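Local coordinates for protein CalS13 (PDB 4ZAS) that probably acts as a pyridoxal phosphate-dependent sugar aminotransferase that transfers an amino group onto a dTDP-linked keto sugar, at residues 115-120 with 357-362; 107-112 with 121-126. All coordinates share one frame; numbering follows the deposited sequence.

Contact 1: 115-120 with 357-362; sequences TFEGTN and DAHSCV. With T46 (dTDP-4-keto-6-deoxyglucose), chain H.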
loop_
_atom_site.group_PDB
_atom_site.type_symbol
_atom_site.label_atom_id
_atom_site.label_comp_id
_atom_site.label_asym_id
_atom_site.label_seq_id
_atom_site.Cartn_x
_atom_site.Cartn_y
_atom_site.Cartn_z
ATOM N N THR A 115 -1.333 21.094 1.366
ATOM C CA THR A 115 -0.910 19.849 1.979
ATOM C C THR A 115 -0.300 18.970 0.911
ATOM O O THR A 115 -0.311 19.329 -0.272
ATOM C CB THR A 115 -2.111 19.111 2.660
ATOM O OG1 THR A 115 -1.662 17.931 3.344
ATOM C CG2 THR A 115 -3.163 18.742 1.626
ATOM N N PHE A 116 0.249 17.835 1.332
ATOM C CA PHE A 116 0.718 16.810 0.399
ATOM C C PHE A 116 -0.482 16.163 -0.280
ATOM O O PHE A 116 -1.522 15.962 0.368
ATOM C CB PHE A 116 1.547 15.754 1.135
ATOM C CG PHE A 116 2.107 14.687 0.243
ATOM C CD1 PHE A 116 2.981 15.007 -0.778
ATOM C CD2 PHE A 116 1.779 13.347 0.450
ATOM C CE1 PHE A 116 3.519 14.014 -1.583
ATOM C CE2 PHE A 116 2.302 12.357 -0.354
ATOM C CZ PHE A 116 3.184 12.690 -1.360
ATOM N N GLU A 117 -0.347 15.829 -1.559
ATOM C CA GLU A 117 -1.444 15.197 -2.301
ATOM C C GLU A 117 -1.937 13.884 -1.661
ATOM O O GLU A 117 -3.103 13.524 -1.801
ATOM C CB GLU A 117 -1.036 14.918 -3.753
ATOM C CG GLU A 117 -0.950 16.159 -4.651
ATOM C CD GLU A 117 0.395 16.901 -4.610
ATOM O OE1 GLU A 117 1.278 16.584 -3.782
ATOM O OE2 GLU A 117 0.571 17.790 -5.462
ATOM N N GLY A 118 -1.071 13.187 -0.928
ATOM C CA GLY A 118 -1.477 11.967 -0.245
ATOM C C GLY A 118 -2.615 12.195 0.731
ATOM O O GLY A 118 -3.347 11.279 1.101
ATOM N N THR A 119 -2.770 13.438 1.154
ATOM C CA THR A 119 -3.873 13.798 2.022
ATOM C C THR A 119 -5.197 13.672 1.291
ATOM O O THR A 119 -6.166 13.183 1.843
ATOM C CB THR A 119 -3.713 15.232 2.547
ATOM O OG1 THR A 119 -2.506 15.319 3.318
ATOM C CG2 THR A 119 -4.906 15.635 3.420
ATOM N N ASN A 120 -5.233 14.067 0.030
ATOM C CA ASN A 120 -6.513 14.283 -0.623
ATOM C C ASN A 120 -6.927 13.213 -1.652
ATOM O O ASN A 120 -8.118 12.938 -1.821
ATOM C CB ASN A 120 -6.501 15.654 -1.299
ATOM C CG ASN A 120 -6.455 16.791 -0.298
ATOM O OD1 ASN A 120 -7.145 16.762 0.716
ATOM N ND2 ASN A 120 -5.634 17.799 -0.578
ATOM N N ASP A 357 -5.591 22.131 -5.133
ATOM C CA ASP A 357 -6.773 22.552 -5.865
ATOM C C ASP A 357 -6.458 23.006 -7.287
ATOM O O ASP A 357 -7.366 23.173 -8.097
ATOM C CB ASP A 357 -7.513 23.665 -5.103
ATOM C CG ASP A 357 -6.710 24.935 -4.995
ATOM O OD1 ASP A 357 -5.503 24.851 -4.660
ATOM O OD2 ASP A 357 -7.290 26.014 -5.254
ATOM N N ALA A 358 -5.182 23.213 -7.604
ATOM C CA ALA A 358 -4.822 23.714 -8.935
ATOM C C ALA A 358 -4.578 22.578 -9.927
ATOM O O ALA A 358 -4.450 22.809 -11.127
ATOM C CB ALA A 358 -3.586 24.619 -8.862
ATOM N N HIS A 359 -4.497 21.355 -9.420
ATOM C CA HIS A 359 -4.266 20.200 -10.277
ATOM C C HIS A 359 -5.415 19.924 -11.254
ATOM O O HIS A 359 -6.586 20.045 -10.911
ATOM C CB HIS A 359 -4.020 18.968 -9.409
ATOM C CG HIS A 359 -2.667 18.929 -8.770
ATOM N ND1 HIS A 359 -1.506 19.181 -9.469
ATOM C CD2 HIS A 359 -2.287 18.646 -7.503
ATOM C CE1 HIS A 359 -0.473 19.055 -8.658
ATOM N NE2 HIS A 359 -0.919 18.734 -7.458
ATOM N N SER A 360 -5.053 19.558 -12.478
ATOM C CA SER A 360 -6.006 19.219 -13.532
ATOM C C SER A 360 -6.999 18.161 -13.116
ATOM O O SER A 360 -8.163 18.227 -13.478
ATOM C CB SER A 360 -5.266 18.729 -14.762
ATOM O OG SER A 360 -4.153 19.550 -14.988
ATOM N N CYS A 361 -6.515 17.153 -12.400
ATOM C CA CYS A 361 -7.330 15.992 -12.076
ATOM C C CYS A 361 -8.512 16.351 -11.197
ATOM O O CYS A 361 -9.458 15.579 -11.083
ATOM C CB CYS A 361 -6.486 14.922 -11.394
ATOM S SG CYS A 361 -5.790 15.396 -9.795
ATOM N N VAL A 362 -8.471 17.535 -10.597
ATOM C CA VAL A 362 -9.560 17.974 -9.737
ATOM C C VAL A 362 -10.088 19.339 -10.187
ATOM O O VAL A 362 -10.583 20.138 -9.369
ATOM C CB VAL A 362 -9.114 18.006 -8.282
ATOM C CG1 VAL A 362 -8.918 16.574 -7.788
ATOM C CG2 VAL A 362 -7.807 18.769 -8.141
HETATM C C4 T46 H . 5.751 13.895 1.165
HETATM C C5 T46 H . 6.496 15.253 0.988
HETATM C C6 T46 H . 5.858 16.246 1.911
HETATM C C21 T46 H . 16.537 11.469 1.587
HETATM O O21 T46 H . 17.613 11.885 1.898
HETATM N N31 T46 H . 16.138 10.003 1.674
HETATM C C41 T46 H . 14.814 9.524 1.287
HETATM O O41 T46 H . 14.563 8.374 1.381
HETATM C C51 T46 H . 13.802 10.454 0.794
HETATM C C5A T46 H . 12.398 9.906 0.396
HETATM C C61 T46 H . 14.125 11.892 0.687
HETATM N N11 T46 H . 15.449 12.394 1.073
HETATM C C1, T46 H . 15.833 13.827 0.978
HETATM C C2, T46 H . 15.963 14.158 -0.327
HETATM C C3, T46 H . 15.208 15.598 -0.556
HETATM O O3, T46 H . 16.238 16.636 -0.520
HETATM O O4, T46 H . 14.824 14.760 1.600
HETATM C C4, T46 H . 14.380 15.769 0.405
HETATM C C5, T46 H . 12.933 15.457 -0.038
HETATM O O5, T46 H . 12.935 14.215 -0.754
HETATM P P T46 H . 11.724 13.962 -1.863
HETATM O O1P T46 H . 12.277 14.145 -3.270
HETATM O O2P T46 H . 11.176 12.567 -1.675
HETATM O OPP T46 H . 10.521 15.081 -1.520
HETATM P P2 T46 H . 8.901 14.987 -1.975
HETATM O O4P T46 H . 8.312 16.381 -2.162
HETATM O O3P T46 H . 8.807 14.191 -3.261
HETATM O O1 T46 H . 8.010 14.181 -0.846
HETATM C C1 T46 H . 8.496 14.045 0.431
HETATM C C2 T46 H . 7.971 12.714 0.879
HETATM O O2 T46 H . 8.594 11.676 0.050
HETATM C C3 T46 H . 6.515 12.694 0.639
HETATM O O3 T46 H . 5.937 11.472 1.184
HETATM O O4 T46 H . 4.671 13.837 1.626
HETATM O O5 T46 H . 7.933 15.142 1.236
#
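Glu117 and His359 meet through a single carboxylate-imidazole hydrogen bond, which joins the loop after strand 108-111 to the loop before helix 370-375. The Glu117 side chain starts at CB, directed toward 357-362, and CG is the first of its atoms to come near the ring, 3.8 Å from His359 NE2. The chain bends about the CB-CG bond (chi2 86°), and the two side chains cross at about a right angle. Glu117 CD lies 3.6 Å from His359 NE2. At the tip, Glu117 OE2 accepts the hydrogen of His359 NE2 at 2.7 Å, with an N-H...O angle of 161°. OE2 uses its anti lone pair, away from OE1, and sits at the edge of the imidazole in the ring plane, although the carboxylate itself is turned 34° from that plane. Just before it in the chain, Phe116 offers one ring face to the bound dTDP-4-keto-6-deoxyglucose, whose keto oxygen O4 stands 2.9 Å above the ring plane, over its centre. Glu117 OE2 is also hydrogen-bonded to the OH of Tyr262 of the second subunit, whose ring also meets that of His359. With the acid buried and gripped by two partners on one oxygen, the chemistry is consistent with an ionised Glu117, perhaps favouring a protonated His359, beside a residue that lines the sugar pocket at the dimer interface.

Contact 2: 107-112 with 121-126; sequences GEVLTT and WPILAN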
loop_
_atom_site.group_PDB
_atom_site.type_symbol
_atom_site.label_atom_id
_atom_site.label_comp_id
_atom_site.label_asym_id
_atom_site.label_seq_id
_atom_site.Cartn_x
_atom_site.Cartn_y
_atom_site.Cartn_z
ATOM N N GLY A 107 -21.623 11.493 -1.643
ATOM C CA GLY A 107 -20.779 12.034 -0.584
ATOM C C GLY A 107 -19.623 12.998 -0.841
ATOM O O GLY A 107 -18.905 12.877 -1.841
ATOM N N GLU A 108 -19.437 13.953 0.073
ATOM C CA GLU A 108 -18.334 14.911 -0.017
ATOM C C GLU A 108 -17.404 14.900 1.190
ATOM O O GLU A 108 -17.776 14.483 2.284
ATOM C CB GLU A 108 -18.861 16.318 -0.194
ATOM C CG GLU A 108 -19.677 16.510 -1.433
ATOM C CD GLU A 108 -20.373 17.839 -1.439
ATOM O OE1 GLU A 108 -20.266 18.555 -0.416
ATOM O OE2 GLU A 108 -20.996 18.165 -2.472
ATOM N N VAL A 109 -16.179 15.365 0.967
ATOM C CA VAL A 109 -15.202 15.558 2.031
ATOM C C VAL A 109 -14.640 16.965 1.941
ATOM O O VAL A 109 -14.151 17.388 0.885
ATOM C CB VAL A 109 -14.065 14.516 1.955
ATOM C CG1 VAL A 109 -13.021 14.778 3.051
ATOM C CG2 VAL A 109 -14.626 13.098 2.067
ATOM N N LEU A 110 -14.743 17.693 3.048
ATOM C CA LEU A 110 -14.184 19.029 3.164
ATOM C C LEU A 110 -12.746 18.897 3.626
ATOM O O LEU A 110 -12.463 18.219 4.622
ATOM C CB LEU A 110 -15.004 19.869 4.144
ATOM C CG LEU A 110 -16.401 20.222 3.645
ATOM C CD1 LEU A 110 -17.272 20.718 4.770
ATOM C CD2 LEU A 110 -16.354 21.229 2.504
ATOM N N THR A 111 -11.828 19.510 2.896
ATOM C CA THR A 111 -10.405 19.332 3.178
ATOM C C THR A 111 -9.593 20.544 2.762
ATOM O O THR A 111 -10.095 21.428 2.061
ATOM C CB THR A 111 -9.845 18.113 2.439
ATOM O OG1 THR A 111 -8.438 18.018 2.680
ATOM C CG2 THR A 111 -10.057 18.269 0.949
ATOM N N THR A 112 -8.325 20.567 3.150
ATOM C CA THR A 112 -7.474 21.684 2.775
ATOM C C THR A 112 -6.604 21.326 1.587
ATOM O O THR A 112 -6.143 20.199 1.473
ATOM C CB THR A 112 -6.595 22.142 3.930
ATOM O OG1 THR A 112 -5.582 23.014 3.408
ATOM C CG2 THR A 112 -5.930 20.950 4.568
ATOM N N TRP A 121 -5.969 12.593 -2.328
ATOM C CA TRP A 121 -6.346 11.590 -3.316
ATOM C C TRP A 121 -7.089 10.393 -2.726
ATOM O O TRP A 121 -7.937 9.831 -3.411
ATOM C CB TRP A 121 -5.126 11.105 -4.097
ATOM C CG TRP A 121 -4.410 12.140 -4.986
ATOM C CD1 TRP A 121 -3.213 11.954 -5.609
ATOM C CD2 TRP A 121 -4.831 13.481 -5.338
ATOM N NE1 TRP A 121 -2.860 13.071 -6.318
ATOM C CE2 TRP A 121 -3.831 14.023 -6.172
ATOM C CE3 TRP A 121 -5.945 14.275 -5.027
ATOM C CZ2 TRP A 121 -3.911 15.313 -6.706
ATOM C CZ3 TRP A 121 -6.022 15.562 -5.562
ATOM C CH2 TRP A 121 -5.011 16.064 -6.385
ATOM N N PRO A 122 -6.795 10.003 -1.470
ATOM C CA PRO A 122 -7.646 8.989 -0.830
ATOM C C PRO A 122 -9.115 9.380 -0.759
ATOM O O PRO A 122 -9.964 8.485 -0.685
ATOM C CB PRO A 122 -7.063 8.872 0.572
ATOM C CG PRO A 122 -5.633 9.134 0.377
ATOM C CD PRO A 122 -5.550 10.198 -0.705
ATOM N N ILE A 123 -9.420 10.676 -0.787
ATOM C CA ILE A 123 -10.814 11.060 -0.858
ATOM C C ILE A 123 -11.376 10.512 -2.159
ATOM O O ILE A 123 -12.445 9.902 -2.168
ATOM C CB ILE A 123 -11.013 12.580 -0.782
ATOM C CG1 ILE A 123 -10.520 13.140 0.562
ATOM C CG2 ILE A 123 -12.476 12.923 -1.010
ATOM C CD1 ILE A 123 -10.423 14.667 0.560
ATOM N N LEU A 124 -10.637 10.683 -3.253
ATOM C CA LEU A 124 -11.131 10.238 -4.562
ATOM C C LEU A 124 -11.126 8.709 -4.703
ATOM O O LEU A 124 -12.047 8.142 -5.296
ATOM C CB LEU A 124 -10.332 10.888 -5.706
ATOM C CG LEU A 124 -10.237 12.435 -5.698
ATOM C CD1 LEU A 124 -9.323 12.954 -6.813
ATOM C CD2 LEU A 124 -11.593 13.140 -5.742
ATOM N N ALA A 125 -10.128 8.043 -4.128
ATOM C CA ALA A 125 -10.047 6.580 -4.195
ATOM C C ALA A 125 -11.248 5.937 -3.501
ATOM O O ALA A 125 -11.706 4.868 -3.893
ATOM C CB ALA A 125 -8.745 6.082 -3.580
ATOM N N ASN A 126 -11.780 6.618 -2.493
ATOM C CA ASN A 126 -12.964 6.143 -1.796
ATOM C C ASN A 126 -14.248 6.582 -2.491
ATOM O O ASN A 126 -15.334 6.378 -1.961
ATOM C CB ASN A 126 -12.962 6.650 -0.362
ATOM C CG ASN A 126 -12.242 5.730 0.591
ATOM O OD1 ASN A 126 -12.736 4.634 0.903
ATOM N ND2 ASN A 126 -11.075 6.170 1.083
#
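No flat group enters the contact of Val109 and Thr111 with Ile123, which is made by branched aliphatic carbons; the planar amide of Asn126 works at the end of the helix instead. Its ND2 donates to Pro122 O at 3.1 Å, tilted from the carbonyl plane, while the backbone N of Asn126 reaches the same oxygen from the opposite face. Across the contact, Ile123 and Val109 approach tip to tip. Ile123 CD1 lies 3.6 Å from Val109 CG1, and the other branch, CG2, rests 3.7 Å from Val109 CB. With CG1 of Ile123 anti to the carbonyl carbon (chi1 -63°) and CD1 extended beyond it (chi2 168°), CD1 also comes within 3.6 Å of Thr111 CG2. Ile130 also touches Ile123. The hydroxyl of Thr111 is engaged elsewhere, by hydrogen bonding to Asn120 OD1, which leaves its methyl for the isoleucine. Replacing Ile123 with an alanine would take away both branches and is likely to open a gap in front of Val109 CG1 and Thr111 CG2. Within the beta-alpha-beta crossover leading to strand 129-132, helix 121-125 meets strand 108-111 through buried aliphatic carbon, a fit set by the shape of the branches, not by directed bonds.

Overall arrangement
Both contacts are buried, and the loop from strand 108-111 to helix 121-125 ties them together: 115-120 in contact 1 runs directly into 121-126 in contact 2. Asn120, the last residue of 115-120, bonds back to the end of the strand segment, its ND2 reaching Thr112 O. A second tie is apolar, with Cys361 against Trp121 and Val362 against Leu124. The chemistry follows position. Contact 2 lies within one crossover of the large sheet and relies on aliphatic packing between neighbouring elements, whereas contact 1 brings together loops distant in sequence through a polar bond, beside the nucleotide sugar; both contacts also touch the second subunit.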